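Local coordinates for putative alpha-galactosidase/melibiase (Bacteroides fragilis, PDB 4OGZ), which probably hydrolyses terminal, non-reducing alpha-D-galactose residues from alpha-D-galactosides, as a member of glycoside hydrolase family 27, at residues A395-H400 / L418-G423; A414-N419 / G465-F470. All coordinates share one frame; numbering follows the deposited sequence. Where two conformers were deposited one is given.

How the interactions relate
Along the chain from its N terminus, strand 393-397 runs into the turn 398-400, strand 401-407 comes back antiparallel, and strand 413-419 reverses again. Interaction 1 closes this three-strand meander: the segment 418-423, where strand 413-419 ends, returns to the turn after strand 393-397. Interaction 2 opens a longer loop from the same strand. Its segment 414-419 pairs with 465-470 near the C terminus, after the chain has made the strands between. The segments share Leu418 and Asn419; the loops follow one another and do not nest. Together they join the first, third and last strands of the C-terminal antiparallel sheet, their centres about 10 Å apart.

Interaction 1: residues A395-H400 / L418-G423; sequences AIRADH and LNRISG
The guanidinium of Arg420 is flanked by the 395-400 segment on both faces, off-centre: Arg397 CZ lies over one and the carbonyl carbon of His400 over the other. The two arginine side chains cross at about a right angle, and their guanidinium planes are 32° apart. Arg420 NH1 sits over a face of the Arg397 group, 3.5 Å from Arg397 NH2. These are like charges, and each has an acidic partner beyond the contact that probably offsets the repulsion: Arg397 NE meets Glu301, and Arg420 NE meets Asp402.

Arg420 folds back on the turn because its chain bends at chi3 (-78°), which brings both terminal nitrogens to main-chain carbonyls. Arg420 NH2 donates to Ala398 O, with the oxygen nearly in the guanidinium plane but the donor well above the carbonyl plane; the modelled 2.5 Å is unusually short, and the exact length is doubtful. The bond from Arg420 NH1 to Asp399 O is longer, 3.3 Å, and more bent. A backbone bond, Arg420 N to His400 O at 3.0 Å, completes the set.

Next along the chain, Ile421 packs against the His400 ring. Its CD1 stands over one ring face, 4.0 Å from the centroid, in a CH-pi contact, while Ile421 CG2 reaches His400 CD2 at 3.7 Å. One residue before Arg420, Asn419 forms an Asx turn, OD1 accepting from Ile421 N at 2.7 Å, and its ND2 donates almost straight to Gly423 O. The one amide thus bonds to the main chain both two and four residues on.

The contact sits at one end of the C-terminal beta sandwich. Leu418 and Arg420 touch helix 296-303, and His400 and Asn419 lean on strand 425-429.

Interaction 2: residues A414-N419 / G465-F470; sequences AIACLN and GECKVF
Cys467 rises from its strand between Leu418 and Ala416 of the neighbouring one. Its CB lies 3.8 Å from Leu418 CD1. From CB the chain goes on to SG, anti to the backbone N (chi1 -172°), which sets the sulfur 3.6 Å from Cys417 O and 3.9 Å from Ala416 CB. Beyond the two strands, the same side chain touches Ser346 and Leu350 of helix 341-353. Val469 continues this face, its CG2 4.1 Å from Ala416 CB, and packs on helix 378-384.

Strands 413-419 and 467-472 are antiparallel neighbours within the C-terminal beta-sandwich domain. Ile415 with Phe470 and Cys417 with Lys468 are the hydrogen-bonded pairs, each joined by two main-chain bonds; they alternate with the non-hydrogen-bonded pairs Ala416 with Val469 and Leu418 with Cys467. A further bond, Asn419 N to Glu466 O at 2.9 Å, carries the ladder past the last pair.

Across the sheet, the face bearing Ile415, Cys417, Lys468 and Phe470 turns away from those helices. Cys417 SG meets the edge of the Phe470 ring at CE2, 4.4 Å off, and that ring packs edge-to-face with Trp458. Lys468 was modelled in two positions; in the one given, NZ forms a salt bridge with Glu466 OE2 and donates to Lys461 O. Glu466 OE1 accepts from Ala463 N.

Interaction 1: residues A395-H400 / L418-G423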
loop_
_atom_site.group_PDB
_atom_site.type_symbol
_atom_site.label_atom_id
_atom_site.label_comp_id
_atom_site.label_asym_id
_atom_site.label_seq_id
_atom_site.Cartn_x
_atom_site.Cartn_y
_atom_site.Cartn_z
ATOM N N ALA A 395 -14.249 -15.662 6.847
ATOM C CA ALA A 395 -14.837 -16.978 6.957
ATOM C C ALA A 395 -16.081 -17.046 7.817
ATOM O O ALA A 395 -16.985 -17.813 7.513
ATOM C CB ALA A 395 -13.822 -17.917 7.527
ATOM N N ILE A 396 -16.074 -16.293 8.925
ATOM C CA ILE A 396 -17.111 -16.276 9.896
ATOM C C ILE A 396 -17.324 -14.827 10.345
ATOM O O ILE A 396 -16.380 -14.195 10.810
ATOM C CB ILE A 396 -16.753 -17.070 11.151
ATOM C CG1 ILE A 396 -16.469 -18.529 10.781
ATOM C CG2 ILE A 396 -17.887 -17.005 12.157
ATOM C CD1 ILE A 396 -16.096 -19.390 11.953
ATOM N N ARG A 397 -18.536 -14.300 10.151
ATOM C CA ARG A 397 -18.937 -12.988 10.729
ATOM C C ARG A 397 -19.954 -13.270 11.812
ATOM O O ARG A 397 -21.133 -13.478 11.527
ATOM C CB ARG A 397 -19.501 -12.039 9.684
ATOM C CG ARG A 397 -19.765 -10.631 10.242
ATOM C CD ARG A 397 -20.759 -9.820 9.419
ATOM N NE ARG A 397 -20.836 -8.457 9.947
ATOM C CZ ARG A 397 -21.548 -8.098 11.017
ATOM N NH1 ARG A 397 -22.285 -8.994 11.674
ATOM N NH2 ARG A 397 -21.532 -6.830 11.446
ATOM N N ALA A 398 -19.490 -13.371 13.063
ATOM C CA ALA A 398 -20.366 -13.748 14.150
ATOM C C ALA A 398 -20.968 -12.467 14.624
ATOM O O ALA A 398 -20.741 -11.435 14.015
ATOM C CB ALA A 398 -19.610 -14.474 15.277
ATOM N N ASP A 399 -21.751 -12.502 15.687
ATOM C CA ASP A 399 -22.354 -11.242 16.176
ATOM C C ASP A 399 -21.317 -10.272 16.772
ATOM O O ASP A 399 -21.427 -9.068 16.589
ATOM C CB ASP A 399 -23.475 -11.527 17.179
ATOM C CG ASP A 399 -24.848 -11.503 16.521
ATOM O OD1 ASP A 399 -24.928 -11.379 15.260
ATOM O OD2 ASP A 399 -25.842 -11.566 17.276
ATOM N N HIS A 400 -20.287 -10.806 17.424
ATOM C CA HIS A 400 -19.302 -9.990 18.122
ATOM C C HIS A 400 -17.882 -10.076 17.587
ATOM O O HIS A 400 -17.015 -9.325 18.025
ATOM C CB HIS A 400 -19.282 -10.413 19.580
ATOM C CG HIS A 400 -20.585 -10.208 20.267
ATOM N ND1 HIS A 400 -20.992 -10.979 21.332
ATOM C CD2 HIS A 400 -21.590 -9.332 20.018
ATOM C CE1 HIS A 400 -22.197 -10.588 21.710
ATOM N NE2 HIS A 400 -22.581 -9.595 20.924
ATOM N N LEU A 418 -10.927 -11.189 15.212
ATOM C CA LEU A 418 -11.165 -9.760 15.545
ATOM C C LEU A 418 -12.354 -9.589 16.427
ATOM O O LEU A 418 -13.404 -10.188 16.160
ATOM C CB LEU A 418 -11.416 -9.004 14.260
ATOM C CG LEU A 418 -11.769 -7.520 14.268
ATOM C CD1 LEU A 418 -10.579 -6.720 14.745
ATOM C CD2 LEU A 418 -12.190 -7.096 12.884
ATOM N N ASN A 419 -12.207 -8.739 17.452
ATOM C CA ASN A 419 -13.295 -8.373 18.337
ATOM C C ASN A 419 -13.854 -7.081 17.841
ATOM O O ASN A 419 -13.165 -6.062 17.796
ATOM C CB ASN A 419 -12.799 -8.223 19.763
ATOM C CG ASN A 419 -13.884 -7.837 20.747
ATOM O OD1 ASN A 419 -14.987 -7.450 20.368
ATOM N ND2 ASN A 419 -13.562 -7.924 22.039
ATOM N N ARG A 420 -15.115 -7.109 17.463
ATOM C CA ARG A 420 -15.726 -5.926 16.894
ATOM C C ARG A 420 -16.431 -5.099 17.959
ATOM O O ARG A 420 -16.810 -3.972 17.671
ATOM C CB ARG A 420 -16.727 -6.297 15.793
ATOM C CG ARG A 420 -16.104 -6.358 14.404
ATOM C CD ARG A 420 -17.144 -6.594 13.321
ATOM N NE ARG A 420 -17.505 -8.004 13.325
ATOM C CZ ARG A 420 -18.646 -8.523 13.740
ATOM N NH1 ARG A 420 -19.633 -7.785 14.198
ATOM N NH2 ARG A 420 -18.798 -9.826 13.684
ATOM N N ILE A 421 -16.603 -5.634 19.168
ATOM C CA ILE A 421 -17.409 -4.931 20.197
ATOM C C ILE A 421 -16.538 -4.316 21.292
ATOM O O ILE A 421 -15.320 -4.453 21.290
ATOM C CB ILE A 421 -18.495 -5.846 20.830
ATOM C CG1 ILE A 421 -17.875 -7.011 21.605
ATOM C CG2 ILE A 421 -19.446 -6.361 19.764
ATOM C CD1 ILE A 421 -18.846 -7.722 22.521
ATOM N N SER A 422 -17.148 -3.597 22.224
ATOM C CA SER A 422 -16.358 -2.881 23.242
ATOM C C SER A 422 -16.244 -3.641 24.585
ATOM O O SER A 422 -15.864 -3.067 25.602
ATOM C CB SER A 422 -16.968 -1.494 23.451
ATOM O OG SER A 422 -18.343 -1.639 23.753
ATOM N N GLY A 423 -16.584 -4.921 24.584
ATOM C CA GLY A 423 -16.351 -5.789 25.708
ATOM C C GLY A 423 -15.494 -6.958 25.255
ATOM O O GLY A 423 -15.319 -7.158 24.055
#

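Interaction 2: residues A414-N419 / G465-F470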
loop_
_atom_site.group_PDB
_atom_site.type_symbol
_atom_site.label_atom_id
_atom_site.label_comp_id
_atom_site.label_asym_id
_atom_site.label_seq_id
_atom_site.Cartn_x
_atom_site.Cartn_y
_atom_site.Cartn_z
ATOM N N ALA A 414 -2.845 -17.760 7.384
ATOM C CA ALA A 414 -3.008 -16.721 8.417
ATOM C C ALA A 414 -4.442 -16.657 8.857
ATOM O O ALA A 414 -5.328 -16.686 8.050
ATOM C CB ALA A 414 -2.566 -15.377 7.902
ATOM N N ILE A 415 -4.644 -16.560 10.160
ATOM C CA ILE A 415 -5.951 -16.487 10.744
ATOM C C ILE A 415 -6.014 -15.272 11.595
ATOM O O ILE A 415 -5.152 -15.076 12.464
ATOM C CB ILE A 415 -6.210 -17.716 11.641
ATOM C CG1 ILE A 415 -6.310 -18.984 10.803
ATOM C CG2 ILE A 415 -7.481 -17.517 12.450
ATOM C CD1 ILE A 415 -7.562 -19.061 9.939
ATOM N N ALA A 416 -7.031 -14.447 11.378
ATOM C CA ALA A 416 -7.217 -13.304 12.214
ATOM C C ALA A 416 -8.545 -13.425 12.919
ATOM O O ALA A 416 -9.577 -13.623 12.290
ATOM C CB ALA A 416 -7.122 -11.989 11.389
ATOM N N CYS A 417 -8.495 -13.259 14.241
ATOM C CA CYS A 417 -9.651 -13.232 15.082
ATOM C C CYS A 417 -9.812 -11.814 15.562
ATOM O O CYS A 417 -8.937 -11.286 16.289
ATOM C CB CYS A 417 -9.428 -14.148 16.285
ATOM S SG CYS A 417 -9.192 -15.894 15.847
ATOM N N LEU A 418 -10.927 -11.189 15.212
ATOM C CA LEU A 418 -11.165 -9.760 15.545
ATOM C C LEU A 418 -12.354 -9.589 16.427
ATOM O O LEU A 418 -13.404 -10.188 16.160
ATOM C CB LEU A 418 -11.416 -9.004 14.260
ATOM C CG LEU A 418 -11.769 -7.520 14.268
ATOM C CD1 LEU A 418 -10.579 -6.720 14.745
ATOM C CD2 LEU A 418 -12.190 -7.096 12.884
ATOM N N ASN A 419 -12.207 -8.739 17.452
ATOM C CA ASN A 419 -13.295 -8.373 18.337
ATOM C C ASN A 419 -13.854 -7.081 17.841
ATOM O O ASN A 419 -13.165 -6.062 17.796
ATOM C CB ASN A 419 -12.799 -8.223 19.763
ATOM C CG ASN A 419 -13.884 -7.837 20.747
ATOM O OD1 ASN A 419 -14.987 -7.450 20.368
ATOM N ND2 ASN A 419 -13.562 -7.924 22.039
ATOM N N GLY A 465 -11.770 -4.553 20.898
ATOM C CA GLY A 465 -11.097 -3.962 19.760
ATOM C C GLY A 465 -9.843 -4.694 19.317
ATOM O O GLY A 465 -9.170 -4.240 18.358
ATOM N N GLU A 466 -9.544 -5.830 19.972
ATOM C CA GLU A 466 -8.288 -6.516 19.771
ATOM C C GLU A 466 -8.427 -7.465 18.579
ATOM O O GLU A 466 -9.489 -8.055 18.334
ATOM C CB GLU A 466 -7.851 -7.306 21.008
ATOM C CG GLU A 466 -6.490 -7.992 20.856
ATOM C CD GLU A 466 -6.037 -8.804 22.066
ATOM O OE1 GLU A 466 -6.783 -8.955 23.072
ATOM O OE2 GLU A 466 -4.911 -9.322 21.996
ATOM N N CYS A 467 -7.346 -7.576 17.830
ATOM C CA CYS A 467 -7.239 -8.579 16.816
ATOM C C CYS A 467 -6.063 -9.436 17.199
ATOM O O CYS A 467 -5.061 -8.915 17.632
ATOM C CB CYS A 467 -7.013 -7.941 15.449
ATOM S SG CYS A 467 -7.089 -9.149 14.088
ATOM N N LYS A 468 -6.183 -10.757 17.076
ATOM C CA LYS A 468 -5.033 -11.622 17.173
ATOM C C LYS A 468 -4.834 -12.263 15.802
ATOM O O LYS A 468 -5.818 -12.614 15.117
ATOM C CB LYS A 468 -5.219 -12.666 18.281
ATOM C CG LYS A 468 -4.971 -12.110 19.680
ATOM C CD LYS A 468 -5.018 -13.192 20.762
ATOM C CE LYS A 468 -4.210 -12.863 22.007
ATOM N NZ LYS A 468 -5.013 -12.067 22.976
ATOM N N VAL A 469 -3.575 -12.365 15.377
ATOM C CA VAL A 469 -3.238 -12.944 14.074
ATOM C C VAL A 469 -2.283 -14.108 14.283
ATOM O O VAL A 469 -1.243 -13.971 14.966
ATOM C CB VAL A 469 -2.597 -11.910 13.122
ATOM C CG1 VAL A 469 -2.207 -12.555 11.803
ATOM C CG2 VAL A 469 -3.552 -10.756 12.857
ATOM N N PHE A 470 -2.665 -15.258 13.743
ATOM C CA PHE A 470 -1.894 -16.464 13.908
ATOM C C PHE A 470 -1.545 -16.990 12.559
ATOM O O PHE A 470 -2.403 -17.001 11.688
ATOM C CB PHE A 470 -2.688 -17.563 14.625
ATOM C CG PHE A 470 -3.220 -17.154 15.954
ATOM C CD1 PHE A 470 -2.384 -17.039 17.050
ATOM C CD2 PHE A 470 -4.569 -16.861 16.110
ATOM C CE1 PHE A 470 -2.887 -16.678 18.279
ATOM C CE2 PHE A 470 -5.072 -16.505 17.350
ATOM C CZ PHE A 470 -4.225 -16.413 18.434
#